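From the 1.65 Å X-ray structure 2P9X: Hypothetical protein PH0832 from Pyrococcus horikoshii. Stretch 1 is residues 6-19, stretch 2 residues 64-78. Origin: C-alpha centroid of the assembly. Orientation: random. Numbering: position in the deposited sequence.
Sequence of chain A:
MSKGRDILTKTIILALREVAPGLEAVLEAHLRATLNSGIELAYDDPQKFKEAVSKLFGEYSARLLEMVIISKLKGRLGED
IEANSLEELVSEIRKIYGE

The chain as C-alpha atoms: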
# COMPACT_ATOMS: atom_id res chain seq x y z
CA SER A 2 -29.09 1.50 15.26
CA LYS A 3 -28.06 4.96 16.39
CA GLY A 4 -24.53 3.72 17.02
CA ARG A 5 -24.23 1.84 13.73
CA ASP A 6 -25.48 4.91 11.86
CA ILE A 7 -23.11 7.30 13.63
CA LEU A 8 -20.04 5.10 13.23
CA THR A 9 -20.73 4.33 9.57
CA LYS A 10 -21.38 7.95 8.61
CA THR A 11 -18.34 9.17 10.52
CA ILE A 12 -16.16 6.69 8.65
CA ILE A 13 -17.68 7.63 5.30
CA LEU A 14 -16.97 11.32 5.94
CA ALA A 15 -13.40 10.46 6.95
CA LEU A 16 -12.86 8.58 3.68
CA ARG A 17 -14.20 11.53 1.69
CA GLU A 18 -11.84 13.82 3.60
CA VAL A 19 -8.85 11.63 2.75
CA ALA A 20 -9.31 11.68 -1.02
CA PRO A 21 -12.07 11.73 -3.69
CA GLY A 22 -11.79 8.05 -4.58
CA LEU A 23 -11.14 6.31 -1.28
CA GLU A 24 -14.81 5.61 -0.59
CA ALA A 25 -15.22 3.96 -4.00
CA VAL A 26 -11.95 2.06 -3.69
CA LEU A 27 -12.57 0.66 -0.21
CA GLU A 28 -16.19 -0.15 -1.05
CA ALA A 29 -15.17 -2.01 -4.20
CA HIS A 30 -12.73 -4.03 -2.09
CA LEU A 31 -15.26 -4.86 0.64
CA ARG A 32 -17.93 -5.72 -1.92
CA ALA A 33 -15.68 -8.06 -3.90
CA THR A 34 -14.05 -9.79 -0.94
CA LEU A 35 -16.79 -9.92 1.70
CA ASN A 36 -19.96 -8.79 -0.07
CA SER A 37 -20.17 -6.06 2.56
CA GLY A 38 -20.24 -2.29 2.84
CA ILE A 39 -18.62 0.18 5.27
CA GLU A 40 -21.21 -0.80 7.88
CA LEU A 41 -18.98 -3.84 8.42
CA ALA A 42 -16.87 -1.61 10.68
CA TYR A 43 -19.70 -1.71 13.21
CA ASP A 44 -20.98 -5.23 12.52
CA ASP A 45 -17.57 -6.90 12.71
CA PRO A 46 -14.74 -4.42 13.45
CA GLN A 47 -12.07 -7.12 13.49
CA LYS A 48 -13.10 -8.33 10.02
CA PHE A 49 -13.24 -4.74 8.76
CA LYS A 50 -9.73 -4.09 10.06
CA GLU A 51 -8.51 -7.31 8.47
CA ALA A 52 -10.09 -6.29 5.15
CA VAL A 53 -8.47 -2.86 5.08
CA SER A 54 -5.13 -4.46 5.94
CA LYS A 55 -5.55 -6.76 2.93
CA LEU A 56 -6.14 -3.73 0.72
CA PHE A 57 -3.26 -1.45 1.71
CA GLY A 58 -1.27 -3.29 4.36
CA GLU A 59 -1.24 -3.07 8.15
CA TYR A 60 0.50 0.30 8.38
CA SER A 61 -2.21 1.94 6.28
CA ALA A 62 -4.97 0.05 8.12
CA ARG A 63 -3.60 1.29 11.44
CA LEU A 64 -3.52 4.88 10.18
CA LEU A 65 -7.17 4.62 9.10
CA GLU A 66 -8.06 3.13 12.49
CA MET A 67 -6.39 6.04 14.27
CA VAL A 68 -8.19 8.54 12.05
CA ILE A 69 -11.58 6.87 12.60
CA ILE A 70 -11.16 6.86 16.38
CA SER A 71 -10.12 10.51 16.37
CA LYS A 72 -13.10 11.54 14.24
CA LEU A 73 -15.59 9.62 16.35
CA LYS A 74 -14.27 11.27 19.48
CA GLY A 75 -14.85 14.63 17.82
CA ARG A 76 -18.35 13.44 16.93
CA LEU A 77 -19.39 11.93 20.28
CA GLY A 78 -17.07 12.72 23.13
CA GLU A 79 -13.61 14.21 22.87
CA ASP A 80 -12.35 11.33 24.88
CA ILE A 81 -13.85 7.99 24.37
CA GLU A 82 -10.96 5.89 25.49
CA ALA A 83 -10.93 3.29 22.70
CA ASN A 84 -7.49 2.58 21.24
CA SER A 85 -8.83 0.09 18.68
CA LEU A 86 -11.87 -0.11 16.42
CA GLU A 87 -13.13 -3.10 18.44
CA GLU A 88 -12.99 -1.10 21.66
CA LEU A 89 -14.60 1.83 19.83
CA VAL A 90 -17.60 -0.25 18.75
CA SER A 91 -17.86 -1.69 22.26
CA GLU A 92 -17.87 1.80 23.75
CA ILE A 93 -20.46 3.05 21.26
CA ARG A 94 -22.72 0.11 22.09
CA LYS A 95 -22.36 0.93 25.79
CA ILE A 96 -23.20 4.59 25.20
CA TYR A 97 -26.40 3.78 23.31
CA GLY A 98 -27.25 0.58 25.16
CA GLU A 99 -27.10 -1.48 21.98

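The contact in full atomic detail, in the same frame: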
# COMPACT_ATOMS: atom_id res chain seq x y z
N ASP A 6 -25.32 3.78 12.77
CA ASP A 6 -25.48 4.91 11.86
C ASP A 6 -24.37 5.93 12.07
O ASP A 6 -23.71 6.35 11.12
CB ASP A 6 -26.86 5.55 12.08
CG ASP A 6 -27.08 6.78 11.22
OD1 ASP A 6 -26.75 6.73 10.02
OD2 ASP A 6 -27.59 7.79 11.75
N ILE A 7 -24.14 6.32 13.32
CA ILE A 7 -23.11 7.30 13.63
C ILE A 7 -21.70 6.84 13.27
O ILE A 7 -20.91 7.61 12.72
CB ILE A 7 -23.15 7.69 15.12
CG1 ILE A 7 -24.48 8.37 15.44
CG2 ILE A 7 -22.00 8.63 15.44
CD1 ILE A 7 -24.72 8.58 16.92
N LEU A 8 -21.38 5.58 13.56
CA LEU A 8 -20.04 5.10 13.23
C LEU A 8 -19.85 5.03 11.72
O LEU A 8 -18.84 5.48 11.19
CB LEU A 8 -19.78 3.73 13.84
CG LEU A 8 -18.41 3.14 13.48
CD1 LEU A 8 -17.31 4.12 13.88
CD2 LEU A 8 -18.21 1.81 14.19
N THR A 9 -20.83 4.47 11.02
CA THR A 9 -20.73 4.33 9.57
C THR A 9 -20.61 5.68 8.87
O THR A 9 -19.74 5.86 8.02
CB THR A 9 -21.93 3.55 9.00
OG1 THR A 9 -21.98 2.25 9.62
CG2 THR A 9 -21.80 3.37 7.49
N LYS A 10 -21.45 6.63 9.24
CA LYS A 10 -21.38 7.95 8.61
C LYS A 10 -20.07 8.65 8.91
O LYS A 10 -19.49 9.30 8.04
CB LYS A 10 -22.55 8.83 9.07
CG LYS A 10 -22.64 10.15 8.31
CD LYS A 10 -22.81 9.92 6.81
CE LYS A 10 -22.86 11.22 6.03
NZ LYS A 10 -24.18 11.42 5.36
N THR A 11 -19.59 8.53 10.15
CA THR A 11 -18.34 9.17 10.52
C THR A 11 -17.20 8.62 9.67
O THR A 11 -16.34 9.37 9.22
CB THR A 11 -18.01 8.94 12.00
OG1 THR A 11 -19.06 9.47 12.81
CG2 THR A 11 -16.70 9.64 12.37
N ILE A 12 -17.20 7.31 9.46
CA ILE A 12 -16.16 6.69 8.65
C ILE A 12 -16.26 7.17 7.20
O ILE A 12 -15.26 7.53 6.59
CB ILE A 12 -16.26 5.15 8.67
CG1 ILE A 12 -15.95 4.64 10.08
CG2 ILE A 12 -15.27 4.55 7.67
CD1 ILE A 12 -16.01 3.13 10.22
N ILE A 13 -17.48 7.18 6.66
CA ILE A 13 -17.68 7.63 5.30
C ILE A 13 -17.17 9.06 5.11
O ILE A 13 -16.52 9.36 4.10
CB ILE A 13 -19.17 7.53 4.92
CG1 ILE A 13 -19.54 6.05 4.73
CG2 ILE A 13 -19.44 8.33 3.67
CD1 ILE A 13 -21.03 5.79 4.76
N LEU A 14 -17.45 9.94 6.06
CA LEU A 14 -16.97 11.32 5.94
C LEU A 14 -15.45 11.37 6.01
O LEU A 14 -14.81 12.16 5.32
CB LEU A 14 -17.58 12.21 7.03
CG LEU A 14 -19.10 12.42 6.95
CD1 LEU A 14 -19.56 13.23 8.15
CD2 LEU A 14 -19.46 13.13 5.65
N ALA A 15 -14.86 10.50 6.83
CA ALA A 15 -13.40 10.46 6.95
C ALA A 15 -12.79 10.03 5.61
O ALA A 15 -11.80 10.60 5.16
CB ALA A 15 -12.98 9.49 8.05
N LEU A 16 -13.39 9.04 4.96
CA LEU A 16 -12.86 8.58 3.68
C LEU A 16 -12.94 9.69 2.64
O LEU A 16 -12.01 9.87 1.85
CB LEU A 16 -13.63 7.35 3.19
CG LEU A 16 -13.70 6.14 4.13
CD1 LEU A 16 -14.50 5.04 3.46
CD2 LEU A 16 -12.30 5.65 4.49
N ARG A 17 -14.03 10.44 2.64
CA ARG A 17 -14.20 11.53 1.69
C ARG A 17 -13.20 12.64 1.96
O ARG A 17 -12.77 13.34 1.03
CB ARG A 17 -15.64 12.06 1.75
CG ARG A 17 -16.63 11.06 1.16
CD ARG A 17 -18.08 11.50 1.31
NE ARG A 17 -18.97 10.48 0.76
CZ ARG A 17 -20.26 10.38 1.05
NH1 ARG A 17 -20.83 11.24 1.89
NH2 ARG A 17 -20.99 9.40 0.52
N GLU A 18 -12.81 12.80 3.22
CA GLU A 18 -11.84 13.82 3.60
C GLU A 18 -10.44 13.43 3.13
O GLU A 18 -9.65 14.28 2.74
CB GLU A 18 -11.81 14.00 5.12
CG GLU A 18 -10.90 15.12 5.57
CD GLU A 18 -10.92 15.34 7.07
OE1 GLU A 18 -11.89 14.89 7.72
OE2 GLU A 18 -9.97 15.97 7.59
N VAL A 19 -10.14 12.13 3.18
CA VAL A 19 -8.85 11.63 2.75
C VAL A 19 -8.58 11.94 1.28
O VAL A 19 -7.60 12.60 0.94
CB VAL A 19 -8.74 10.10 2.94
CG1 VAL A 19 -7.45 9.59 2.33
CG2 VAL A 19 -8.80 9.76 4.42
N LEU A 64 -3.32 3.45 10.35
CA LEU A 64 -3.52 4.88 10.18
C LEU A 64 -5.01 5.19 10.05
O LEU A 64 -5.50 6.14 10.67
CB LEU A 64 -2.75 5.38 8.95
CG LEU A 64 -1.22 5.48 9.11
CD1 LEU A 64 -0.56 5.75 7.77
CD2 LEU A 64 -0.89 6.60 10.09
N LEU A 65 -5.73 4.40 9.26
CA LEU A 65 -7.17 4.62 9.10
C LEU A 65 -7.88 4.42 10.44
O LEU A 65 -8.77 5.19 10.80
CB LEU A 65 -7.75 3.65 8.06
CG LEU A 65 -9.27 3.76 7.86
CD1 LEU A 65 -9.63 5.16 7.36
CD2 LEU A 65 -9.73 2.70 6.88
N GLU A 66 -7.47 3.40 11.18
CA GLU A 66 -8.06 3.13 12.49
C GLU A 66 -7.89 4.35 13.39
O GLU A 66 -8.84 4.81 14.02
CB GLU A 66 -7.40 1.90 13.12
CG GLU A 66 -8.07 1.42 14.40
CD GLU A 66 -7.41 0.17 14.97
OE1 GLU A 66 -6.16 0.07 14.95
OE2 GLU A 66 -8.14 -0.72 15.45
N MET A 67 -6.67 4.88 13.44
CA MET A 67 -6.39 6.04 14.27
C MET A 67 -7.25 7.23 13.86
O MET A 67 -7.78 7.95 14.71
CB MET A 67 -4.91 6.40 14.16
CG MET A 67 -4.02 5.42 14.90
SD MET A 67 -2.28 5.56 14.46
CE MET A 67 -1.86 7.11 15.24
N VAL A 68 -7.38 7.44 12.55
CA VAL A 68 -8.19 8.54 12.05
C VAL A 68 -9.66 8.35 12.40
O VAL A 68 -10.33 9.30 12.82
CB VAL A 68 -8.02 8.68 10.52
CG1 VAL A 68 -9.05 9.63 9.96
CG2 VAL A 68 -6.61 9.19 10.20
N ILE A 69 -10.18 7.13 12.27
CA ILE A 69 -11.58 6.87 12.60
C ILE A 69 -11.85 7.15 14.08
O ILE A 69 -12.85 7.79 14.42
CB ILE A 69 -11.98 5.41 12.28
CG1 ILE A 69 -11.98 5.19 10.77
CG2 ILE A 69 -13.36 5.11 12.87
CD1 ILE A 69 -12.15 3.74 10.35
N ILE A 70 -10.98 6.66 14.95
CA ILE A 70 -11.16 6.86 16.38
C ILE A 70 -11.16 8.34 16.73
O ILE A 70 -12.00 8.81 17.50
CB ILE A 70 -10.06 6.13 17.18
CG1 ILE A 70 -10.18 4.62 16.97
CG2 ILE A 70 -10.18 6.46 18.67
CD1 ILE A 70 -9.07 3.80 17.60
N SER A 71 -10.23 9.08 16.14
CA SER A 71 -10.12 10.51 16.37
C SER A 71 -11.37 11.26 15.92
O SER A 71 -11.86 12.15 16.62
CB SER A 71 -8.90 11.07 15.64
OG SER A 71 -7.69 10.62 16.23
N LYS A 72 -11.90 10.89 14.76
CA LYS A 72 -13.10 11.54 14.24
C LYS A 72 -14.34 11.22 15.05
O LYS A 72 -15.22 12.06 15.21
CB LYS A 72 -13.34 11.13 12.78
CG LYS A 72 -12.37 11.74 11.79
CD LYS A 72 -12.38 13.26 11.85
CE LYS A 72 -11.28 13.84 10.98
NZ LYS A 72 -11.52 15.28 10.66
N LEU A 73 -14.43 9.99 15.56
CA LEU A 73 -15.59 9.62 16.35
C LEU A 73 -15.60 10.34 17.70
O LEU A 73 -16.63 10.68 18.26
CB LEU A 73 -15.57 8.11 16.56
CG LEU A 73 -16.94 7.55 16.92
CD1 LEU A 73 -18.00 7.85 15.86
CD2 LEU A 73 -16.94 6.03 17.10
N LYS A 74 -14.38 10.53 18.24
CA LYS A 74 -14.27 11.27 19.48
C LYS A 74 -14.73 12.72 19.30
O LYS A 74 -15.34 13.33 20.18
CB LYS A 74 -12.80 11.23 19.93
CG LYS A 74 -12.46 9.93 20.66
CD LYS A 74 -10.97 9.80 20.97
CE LYS A 74 -10.61 8.40 21.48
NZ LYS A 74 -9.21 8.38 21.91
N GLY A 75 -14.40 13.28 18.13
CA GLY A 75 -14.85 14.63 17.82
C GLY A 75 -16.36 14.68 17.57
O GLY A 75 -17.01 15.71 17.72
N ARG A 76 -16.92 13.54 17.18
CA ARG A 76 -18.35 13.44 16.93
C ARG A 76 -19.17 13.22 18.21
O ARG A 76 -20.28 13.73 18.36
CB ARG A 76 -18.59 12.28 15.96
CG ARG A 76 -19.81 12.50 15.07
CD ARG A 76 -21.04 12.90 15.88
NE ARG A 76 -22.27 12.54 15.16
CZ ARG A 76 -23.42 12.62 15.85
NH1 ARG A 76 -23.41 13.00 17.12
NH2 ARG A 76 -24.58 12.30 15.26
N LEU A 77 -18.62 12.40 19.12
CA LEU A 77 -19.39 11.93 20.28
C LEU A 77 -18.92 12.58 21.58
O LEU A 77 -19.62 13.35 22.24
CB LEU A 77 -19.14 10.42 20.42
CG LEU A 77 -20.04 9.60 19.51
CD1 LEU A 77 -19.97 8.11 19.84
CD2 LEU A 77 -21.52 9.99 19.63
N GLY A 78 -17.71 12.17 21.96
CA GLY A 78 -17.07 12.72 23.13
C GLY A 78 -15.56 12.79 22.91
O GLY A 78 -14.92 11.85 22.47

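Two helices, 6-19 and 64-76, pack with their axes 9.5 Å apart at closest approach and their N-to-C directions at 120°, so stretch 2 runs obliquely against stretch 1 and its later residues meet the earlier ones of its partner. The backbones come nearest where Ile12 CA lies 6.1 Å from Ile69 CA and Thr11 CA 6.5 Å from Leu73 CA; together the stretches bury 640 Å². Contacts along stretch 1 follow the helical repeat, with Ile7, Thr11, Ala15 and Glu18 all directing CA-to-CB toward stretch 2. Ile7 (m, t) sets CG2 4.1 Å from Leu73 CD1 and also covers one face of the Arg76 guanidinium, with Ile7 CG2 3.9 Å from Arg76 NE, a contact with the flat face of the charged group, whose N-H bonds lie in its plane and leave that face free for a methyl. Beyond the helical part of stretch 2, Leu77 CD2 still reaches Ile7 CD1 at 4.4 Å. Leu8 starts sideways, but its end comes nearer, placing CD1 3.8 Å from Leu73 CD2 and 4.2 Å from Ile69 CG2. Thr11 turns its hydroxyl back to its own helix, donating from OG1 to Ile7 O at 2.6 Å; with that bond made, the polar group is satisfied in a buried site, where Thr11 OG1 lies 3.6 Å from Leu73 CD1. Its methyl, Thr11 CG2, rests 3.7 Å from Lys72 CB. Ile12 CG1 meets Ile69 CG2 at 3.8 Å, an apolar contact near the closest backbone approach. The small Ala15 places CB 4.4 Å from both Val68 CG1 and Lys72 CG, touching the aliphatic part of the lysine. Leu16 CD2 then packs 4.0 Å from Leu65 CD1, although their CA atoms are 8.8 Å apart: the side chains span the wider gap. At exposed Glu18, OE1 accepts a hydrogen bond from Lys72 NZ at 3.0 Å, a salt bridge joining opposite charges beside the apolar contacts.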